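Long-range contacts in L-serine ammonia-lyase (Rhizomucor miehei CAU432, PDB 5C3U), which is a pyridoxal-phosphate-dependent enzyme that holds its pyridoxal-5'-phosphate cofactor by a covalent bond: residues Ser50-Ile56 with Asn80-Val85; Val99-Thr104 with Glu124-Ala129. Residues are numbered along the deposited sequence.

Contact 1 of 2, residues Ser50-Ile56 with Asn80-Val85; sequences SVKMRGI and NTVLAV. With PLP (pyridoxal-5'-phosphate), chain B.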
ATOM      1  N   SER A  50       3.842  -3.762   6.736  1.00 20.88           N
ATOM      2  CA  SER A  50       3.377  -2.847   5.676  1.00 19.55           C
ATOM      3  C   SER A  50       2.518  -1.712   6.172  1.00 20.24           C
ATOM      4  O   SER A  50       2.068  -1.707   7.327  1.00 20.27           O
ATOM      5  CB  SER A  50       2.633  -3.636   4.599  1.00 20.09           C
ATOM      6  OG  SER A  50       1.262  -3.772   4.943  1.00 20.46           O
ATOM      7  N   VAL A  51       2.260  -0.758   5.268  1.00 19.12           N
ATOM      8  CA  VAL A  51       1.371   0.387   5.504  1.00 20.70           C
ATOM      9  C   VAL A  51      -0.065  -0.029   5.920  1.00 20.03           C
ATOM     10  O   VAL A  51      -0.759   0.758   6.556  1.00 19.42           O
ATOM     11  CB  VAL A  51       1.320   1.322   4.248  1.00 20.48           C
ATOM     12  CG1 VAL A  51       0.557   0.669   3.084  1.00 21.26           C
ATOM     13  CG2 VAL A  51       0.758   2.694   4.592  1.00 21.99           C
ATOM     14  N   LYS A  52      -0.483  -1.256   5.578  1.00 20.32           N
ATOM     15  CA  LYS A  52      -1.816  -1.745   5.946  1.00 21.44           C
ATOM     16  C   LYS A  52      -2.086  -1.617   7.422  1.00 23.03           C
ATOM     17  O   LYS A  52      -3.238  -1.426   7.833  1.00 23.45           O
ATOM     18  CB  LYS A  52      -2.079  -3.197   5.490  1.00 21.93           C
ATOM     19  CG  LYS A  52      -2.124  -3.380   3.973  1.00 22.88           C
ATOM     20  CD  LYS A  52      -3.342  -2.617   3.437  1.00 23.21           C
ATOM     21  CE  LYS A  52      -3.713  -3.077   2.044  1.00 24.85           C
ATOM     22  NZ  LYS A  52      -2.518  -3.038   1.159  1.00 24.91           N
ATOM     23  N   MET A  53      -1.035  -1.714   8.240  1.00 23.75           N
ATOM     24  CA  MET A  53      -1.201  -1.527   9.677  1.00 24.85           C
ATOM     25  C   MET A  53      -1.932  -0.213  10.037  1.00 25.41           C
ATOM     26  O   MET A  53      -2.703  -0.179  11.008  1.00 24.98           O
ATOM     27  CB  MET A  53       0.164  -1.620  10.357  1.00 28.86           C
ATOM     28  CG  MET A  53       0.199  -2.255  11.732  1.00 32.74           C
ATOM     29  SD  MET A  53      -0.696  -3.814  11.919  1.00 41.00           S
ATOM     30  CE  MET A  53      -1.953  -2.984  12.789  1.00 23.80           C
ATOM     31  N   ARG A  54      -1.746   0.856   9.254  1.00 23.87           N
ATOM     32  CA  ARG A  54      -2.440   2.128   9.541  1.00 23.46           C
ATOM     33  C   ARG A  54      -3.938   2.000   9.265  1.00 23.13           C
ATOM     34  O   ARG A  54      -4.766   2.171  10.179  1.00 24.06           O
ATOM     35  CB  ARG A  54      -1.871   3.298   8.715  1.00 23.58           C
ATOM     36  CG  ARG A  54      -0.413   3.618   9.024  1.00 25.10           C
ATOM     37  CD  ARG A  54       0.066   4.808   8.213  1.00 25.68           C
ATOM     38  NE  ARG A  54       1.485   5.045   8.448  1.00 27.84           N
ATOM     39  CZ  ARG A  54       1.971   5.861   9.378  1.00 26.15           C
ATOM     40  NH1 ARG A  54       3.288   5.980   9.493  1.00 25.25           N
ATOM     41  NH2 ARG A  54       1.158   6.562  10.180  1.00 24.58           N
ATOM     42  N   GLY A  55      -4.288   1.747   7.999  1.00 22.78           N
ATOM     43  CA  GLY A  55      -5.695   1.658   7.596  1.00 22.91           C
ATOM     44  C   GLY A  55      -6.420   0.518   8.271  1.00 23.15           C
ATOM     45  O   GLY A  55      -7.512   0.700   8.846  1.00 23.45           O
ATOM     46  N   ILE A  56      -5.818  -0.679   8.193  1.00 23.77           N
ATOM     47  CA  ILE A  56      -6.463  -1.894   8.703  1.00 25.14           C
ATOM     48  C   ILE A  56      -6.522  -1.862  10.226  1.00 24.65           C
ATOM     49  O   ILE A  56      -7.540  -2.245  10.814  1.00 24.41           O
ATOM     50  CB  ILE A  56      -5.808  -3.182   8.152  1.00 24.95           C
ATOM     51  CG1 ILE A  56      -5.811  -3.160   6.617  1.00 28.59           C
ATOM     52  CG2 ILE A  56      -6.467  -4.440   8.727  1.00 28.81           C
ATOM     53  CD1 ILE A  56      -7.190  -3.018   5.998  1.00 29.04           C
ATOM     54  N   ASN A  80      -0.933  -8.366   2.406  1.00 21.51           N
ATOM     55  CA  ASN A  80      -0.632  -7.487   3.529  1.00 21.86           C
ATOM     56  C   ASN A  80      -1.844  -7.181   4.371  1.00 21.87           C
ATOM     57  O   ASN A  80      -1.707  -6.911   5.570  1.00 22.11           O
ATOM     58  CB  ASN A  80       0.095  -6.258   3.051  1.00 21.00           C
ATOM     59  CG  ASN A  80       1.368  -6.641   2.325  1.00 22.83           C
ATOM     60  OD1 ASN A  80       2.192  -7.393   2.886  1.00 23.49           O
ATOM     61  ND2 ASN A  80       1.519  -6.203   1.080  1.00 22.44           N
ATOM     62  N   THR A  81      -3.020  -7.232   3.749  1.00 21.27           N
ATOM     63  CA  THR A  81      -4.257  -7.065   4.508  1.00 21.76           C
ATOM     64  C   THR A  81      -4.434  -8.220   5.488  1.00 21.78           C
ATOM     65  O   THR A  81      -4.683  -7.981   6.675  1.00 23.30           O
ATOM     66  CB  THR A  81      -5.465  -6.944   3.584  1.00 21.99           C
ATOM     67  OG1 THR A  81      -5.131  -5.988   2.574  1.00 24.99           O
ATOM     68  CG2 THR A  81      -6.702  -6.450   4.376  1.00 21.27           C
ATOM     69  N   VAL A  82      -4.257  -9.458   5.021  1.00 20.65           N
ATOM     70  CA  VAL A  82      -4.495 -10.595   5.911  1.00 21.70           C
ATOM     71  C   VAL A  82      -3.478 -10.586   7.028  1.00 21.21           C
ATOM     72  O   VAL A  82      -3.823 -10.890   8.159  1.00 22.80           O
ATOM     73  CB  VAL A  82      -4.603 -11.987   5.219  1.00 21.72           C
ATOM     74  CG1 VAL A  82      -5.772 -11.977   4.226  1.00 21.89           C
ATOM     75  CG2 VAL A  82      -3.294 -12.437   4.548  1.00 21.71           C
ATOM     76  N   LEU A  83      -2.246 -10.176   6.732  1.00 21.04           N
ATOM     77  CA  LEU A  83      -1.225 -10.126   7.805  1.00 19.07           C
ATOM     78  C   LEU A  83      -1.580  -9.084   8.885  1.00 20.62           C
ATOM     79  O   LEU A  83      -1.361  -9.315  10.088  1.00 20.29           O
ATOM     80  CB  LEU A  83       0.165  -9.869   7.216  1.00 19.98           C
ATOM     81  CG  LEU A  83       0.717 -11.087   6.471  1.00 20.85           C
ATOM     82  CD1 LEU A  83       1.866 -10.664   5.556  1.00 23.69           C
ATOM     83  CD2 LEU A  83       1.210 -12.108   7.494  1.00 20.31           C
ATOM     84  N   ALA A  84      -2.095  -7.929   8.451  1.00 19.98           N
ATOM     85  CA  ALA A  84      -2.480  -6.855   9.349  1.00 19.94           C
ATOM     86  C   ALA A  84      -3.668  -7.295  10.191  1.00 21.00           C
ATOM     87  O   ALA A  84      -3.683  -7.069  11.404  1.00 21.23           O
ATOM     88  CB  ALA A  84      -2.827  -5.580   8.572  1.00 20.29           C
ATOM     89  N   VAL A  85      -4.637  -7.948   9.560  1.00 20.21           N
ATOM     90  CA  VAL A  85      -5.825  -8.435  10.287  1.00 20.51           C
ATOM     91  C   VAL A  85      -5.379  -9.468  11.343  1.00 22.27           C
ATOM     92  O   VAL A  85      -5.818  -9.411  12.504  1.00 21.90           O
ATOM     93  CB  VAL A  85      -6.867  -9.021   9.331  1.00 23.67           C
ATOM     94  CG1 VAL A  85      -7.996  -9.728  10.091  1.00 24.04           C
ATOM     95  CG2 VAL A  85      -7.455  -7.891   8.479  1.00 21.86           C
TER
HETATM   96  N1  PLP B 401       1.675  -1.200  -1.341  1.00 26.72           N
HETATM   97  C2  PLP B 401       1.536  -2.209  -0.464  1.00 26.55           C
HETATM   98  C2A PLP B 401       2.700  -3.082  -0.059  1.00 26.39           C
HETATM   99  C3  PLP B 401       0.213  -2.478   0.104  1.00 26.84           C
HETATM  100  O3  PLP B 401       0.041  -3.497   1.004  1.00 28.00           O
HETATM  101  C4  PLP B 401      -0.891  -1.586  -0.311  1.00 27.32           C
HETATM  102  C4A PLP B 401      -2.234  -1.788   0.254  1.00 27.96           C
HETATM  103  C5  PLP B 401      -0.623  -0.501  -1.290  1.00 28.88           C
HETATM  104  C6  PLP B 401       0.690  -0.369  -1.752  1.00 27.81           C
HETATM  105  C5A PLP B 401      -1.716   0.454  -1.775  1.00 29.08           C
HETATM  106  O4P PLP B 401      -2.980  -0.173  -1.592  1.00 29.63           O
HETATM  107  P   PLP B 401      -4.453   0.476  -1.772  1.00 24.57           P
HETATM  108  O1P PLP B 401      -4.836   1.123  -0.487  1.00 26.22           O
HETATM  109  O2P PLP B 401      -4.437   1.423  -2.986  1.00 25.29           O
HETATM  110  O3P PLP B 401      -5.203  -0.774  -2.070  1.00 26.21           O
HETATM  111  O   HOH W   1       0.670  -5.898   6.466  1.00 21.82           O

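Contact 2 of 2, residues Val99-Thr104 with Glu124-Ala129; sequences VVPKAT and ENWTAA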
ATOM      1  N   VAL A  99      -8.290 -16.338   4.792  1.00 21.07           N
ATOM      2  CA  VAL A  99      -8.134 -17.177   3.590  1.00 22.37           C
ATOM      3  C   VAL A  99      -6.981 -16.651   2.718  1.00 23.98           C
ATOM      4  O   VAL A  99      -6.901 -15.439   2.405  1.00 22.88           O
ATOM      5  CB  VAL A  99      -9.445 -17.234   2.757  1.00 23.07           C
ATOM      6  CG1 VAL A  99      -9.310 -18.177   1.560  1.00 23.13           C
ATOM      7  CG2 VAL A  99     -10.605 -17.679   3.639  1.00 23.39           C
ATOM      8  N   VAL A 100      -6.119 -17.562   2.276  1.00 22.88           N
ATOM      9  CA  VAL A 100      -5.030 -17.179   1.363  1.00 24.62           C
ATOM     10  C   VAL A 100      -5.034 -18.169   0.183  1.00 25.57           C
ATOM     11  O   VAL A 100      -5.579 -19.272   0.333  1.00 27.62           O
ATOM     12  CB  VAL A 100      -3.673 -17.160   2.082  1.00 23.62           C
ATOM     13  CG1 VAL A 100      -3.710 -16.259   3.337  1.00 23.85           C
ATOM     14  CG2 VAL A 100      -3.231 -18.571   2.448  1.00 24.06           C
ATOM     15  N   PRO A 101      -4.503 -17.757  -0.998  1.00 27.94           N
ATOM     16  CA  PRO A 101      -4.516 -18.642  -2.165  1.00 29.56           C
ATOM     17  C   PRO A 101      -3.738 -19.908  -1.898  1.00 30.96           C
ATOM     18  O   PRO A 101      -2.834 -19.921  -1.046  1.00 29.68           O
ATOM     19  CB  PRO A 101      -3.812 -17.821  -3.255  1.00 28.10           C
ATOM     20  CG  PRO A 101      -4.010 -16.398  -2.857  1.00 28.64           C
ATOM     21  CD  PRO A 101      -4.039 -16.400  -1.349  1.00 28.11           C
ATOM     22  N   LYS A 102      -4.098 -20.965  -2.626  1.00 34.10           N
ATOM     23  CA  LYS A 102      -3.503 -22.292  -2.450  1.00 38.37           C
ATOM     24  C   LYS A 102      -1.977 -22.297  -2.394  1.00 39.51           C
ATOM     25  O   LYS A 102      -1.406 -23.061  -1.623  1.00 43.07           O
ATOM     26  CB  LYS A 102      -3.995 -23.248  -3.547  1.00 39.22           C
ATOM     27  N   ALA A 103      -1.328 -21.441  -3.185  1.00 41.74           N
ATOM     28  CA  ALA A 103       0.139 -21.461  -3.310  1.00 42.25           C
ATOM     29  C   ALA A 103       0.907 -20.350  -2.557  1.00 43.01           C
ATOM     30  O   ALA A 103       2.021 -19.984  -2.944  1.00 47.07           O
ATOM     31  CB  ALA A 103       0.519 -21.464  -4.786  1.00 43.40           C
ATOM     32  N   THR A 104       0.325 -19.837  -1.477  1.00 39.41           N
ATOM     33  CA  THR A 104       0.869 -18.693  -0.731  1.00 38.12           C
ATOM     34  C   THR A 104       2.249 -18.928  -0.074  1.00 39.66           C
ATOM     35  O   THR A 104       2.516 -19.996   0.481  1.00 40.06           O
ATOM     36  CB  THR A 104      -0.177 -18.214   0.319  1.00 35.19           C
ATOM     37  OG1 THR A 104      -1.301 -17.649  -0.374  1.00 32.78           O
ATOM     38  CG2 THR A 104       0.380 -17.154   1.280  1.00 34.90           C
ATOM     39  N   GLU A 124      -6.914 -19.758  -6.664  1.00 34.97           N
ATOM     40  CA  GLU A 124      -5.751 -19.652  -7.539  1.00 37.87           C
ATOM     41  C   GLU A 124      -5.042 -18.300  -7.366  1.00 36.39           C
ATOM     42  O   GLU A 124      -3.871 -18.172  -7.723  1.00 34.93           O
ATOM     43  CB  GLU A 124      -6.154 -19.866  -9.013  1.00 41.25           C
ATOM     44  CG  GLU A 124      -7.115 -18.804  -9.549  1.00 46.85           C
ATOM     45  CD  GLU A 124      -7.461 -18.954 -11.027  1.00 54.70           C
ATOM     46  OE1 GLU A 124      -6.722 -19.651 -11.756  1.00 61.21           O
ATOM     47  OE2 GLU A 124      -8.476 -18.359 -11.467  1.00 55.58           O
ATOM     48  N   ASN A 125      -5.750 -17.303  -6.831  1.00 32.05           N
ATOM     49  CA  ASN A 125      -5.179 -15.967  -6.625  1.00 31.37           C
ATOM     50  C   ASN A 125      -5.918 -15.232  -5.516  1.00 28.26           C
ATOM     51  O   ASN A 125      -6.878 -15.770  -4.971  1.00 27.65           O
ATOM     52  CB  ASN A 125      -5.178 -15.142  -7.923  1.00 32.31           C
ATOM     53  CG  ASN A 125      -6.566 -14.927  -8.504  1.00 35.47           C
ATOM     54  OD1 ASN A 125      -7.579 -14.916  -7.796  1.00 34.29           O
ATOM     55  ND2 ASN A 125      -6.615 -14.721  -9.827  1.00 35.45           N
ATOM     56  N   TRP A 126      -5.492 -14.008  -5.189  1.00 28.70           N
ATOM     57  CA  TRP A 126      -6.125 -13.258  -4.099  1.00 27.97           C
ATOM     58  C   TRP A 126      -7.566 -12.850  -4.333  1.00 30.02           C
ATOM     59  O   TRP A 126      -8.342 -12.720  -3.381  1.00 29.89           O
ATOM     60  CB  TRP A 126      -5.283 -12.051  -3.694  1.00 26.17           C
ATOM     61  CG  TRP A 126      -4.032 -12.515  -3.003  1.00 25.61           C
ATOM     62  CD1 TRP A 126      -2.765 -12.684  -3.555  1.00 25.41           C
ATOM     63  CD2 TRP A 126      -3.907 -12.916  -1.600  1.00 26.74           C
ATOM     64  NE1 TRP A 126      -1.880 -13.150  -2.608  1.00 24.97           N
ATOM     65  CE2 TRP A 126      -2.511 -13.322  -1.414  1.00 24.96           C
ATOM     66  CE3 TRP A 126      -4.794 -12.998  -0.519  1.00 24.94           C
ATOM     67  CZ2 TRP A 126      -2.029 -13.768  -0.191  1.00 25.13           C
ATOM     68  CZ3 TRP A 126      -4.290 -13.446   0.713  1.00 24.50           C
ATOM     69  CH2 TRP A 126      -2.949 -13.825   0.862  1.00 24.92           C
ATOM     70  N   THR A 127      -7.937 -12.617  -5.588  1.00 29.72           N
ATOM     71  CA  THR A 127      -9.345 -12.346  -5.889  1.00 31.41           C
ATOM     72  C   THR A 127     -10.236 -13.545  -5.482  1.00 30.68           C
ATOM     73  O   THR A 127     -11.303 -13.374  -4.871  1.00 31.26           O
ATOM     74  CB  THR A 127      -9.508 -12.011  -7.381  1.00 32.32           C
ATOM     75  OG1 THR A 127      -8.592 -10.966  -7.717  1.00 35.92           O
ATOM     76  CG2 THR A 127     -10.905 -11.554  -7.659  1.00 32.62           C
ATOM     77  N   ALA A 128      -9.786 -14.761  -5.795  1.00 29.69           N
ATOM     78  CA  ALA A 128     -10.550 -15.950  -5.444  1.00 31.08           C
ATOM     79  C   ALA A 128     -10.564 -16.176  -3.926  1.00 30.77           C
ATOM     80  O   ALA A 128     -11.572 -16.613  -3.386  1.00 29.71           O
ATOM     81  CB  ALA A 128     -10.010 -17.173  -6.147  1.00 31.50           C
ATOM     82  N   ALA A 129      -9.444 -15.895  -3.261  1.00 29.63           N
ATOM     83  CA  ALA A 129      -9.377 -15.985  -1.779  1.00 29.61           C
ATOM     84  C   ALA A 129     -10.406 -15.055  -1.147  1.00 28.41           C
ATOM     85  O   ALA A 129     -11.133 -15.454  -0.222  1.00 28.12           O
ATOM     86  CB  ALA A 129      -7.975 -15.656  -1.270  1.00 29.42           C
TER
HETATM   87  O   HOH W   2      -2.858 -20.296  -5.465  1.00 38.76           O

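Contact 1 of 2, residues Ser50-Ile56 with Asn80-Val85
A covalent bond to the cofactor starts from this helix pair: K52 NZ lies 1.6 Å from C4A of pyridoxal-5'-phosphate, a link as in the Schiff base (internal aldimine) by which this enzyme family holds its coenzyme. The second helix supplies N80, whose ND2 donates to O3 of the cofactor at 3.1 Å and is also hydrogen-bonded to E279, while OD1 accepts from the backbone of S315; an amide, donor and acceptor at once, suits this place. K52 NZ makes a weak hydrogen bond to the same O3 at 2.6 Å.

S50 has two tasks. Its OG accepts from K52 N at 3.1 Å, capping the turn into the helix, and it shares a water with N80 O, 2.7 Å from S50 OG and 2.7 Å from N80 O. No direct hydrogen bond joins the segments.

Behind the lysine the axes approach to 9.1 Å and cross at -66°. The small A84 suits this crossing: A84 CB lies 4.0 Å from K52 CB and 3.8 Å from I56 CG2. The branched I56 also packs CG2 against V85 CG2 at 3.6 Å. T81 OG1, hydrogen-bonded to S77 O, touches K52 CE at 3.3 Å.

The packing thus brings together the lysine that carries the cofactor and the amide that donates to O3, consistent with a joint part in positioning it.

Contact 2 of 2, residues Val99-Thr104 with Glu124-Ala129
Aromatic and apolar packing dominates where the end of strand 95-100 and the turn after it meet the start of helix 126-134. P101 lays its CD over the face of the six-membered ring of W126, 3.4 Å from W126 CE2, in a CH-pi contact. Proline suits this place because its compact, rigid ring presents C-H groups, those on CD polarised by the adjacent amide nitrogen, while the broad indole offers a whole face to receive them. V100 CG1 approaches W126 CH2 at 3.6 Å. A129, one helical turn after N125, is small enough to let the backbone come close: A129 CB lies 4.0 Å from P101 CD and 4.0 Å from V99 CG1.

The hydrogen bonds shape each segment separately. Residues P101 to T104 form a type I turn, closed by T104 N to P101 O at 3.2 Å and reinforced by T104 OG1 donating to P101 O at 2.8 Å. N125 is the N-cap of the helix: its OD1 accepts from A128 N at 3.0 Å, a task to which the short asparagine side chain is well fitted. Between the segments a water accepts from A103 N at 3.0 Å and donates weakly to E124 O at 3.3 Å.

Strands 95-100 and 118-121, paired through V100 with I120 and Y122, form a beta-alpha-beta unit with helix 106-114; the contact sets the end of its first strand against the helix following its second. V99 pairs with C75 of strand 72-75 on the other side, and V82 of helix 79-92 touches both V100 and W126.

From the N terminus, contact 1 comes first: it brings the start of helix 52-67 against helix 79-92 and closes a loop that contains strand 72-75. Contact 2 opens only after that loop has ended, and closes a second one through helix 106-114 and strand 118-121, so the two lie in series and neither nest nor cross. Helix 79-92 leads directly into strand 95-100 and joins the two contacts: its V82 packs on W126 and V100, although the contact centres are about 17 Å apart. Contact 1 ties helix 52-67 to helix 79-92 beside the cofactor, and contact 2 ties the end of a strand in the four-stranded parallel sheet to helix 126-134.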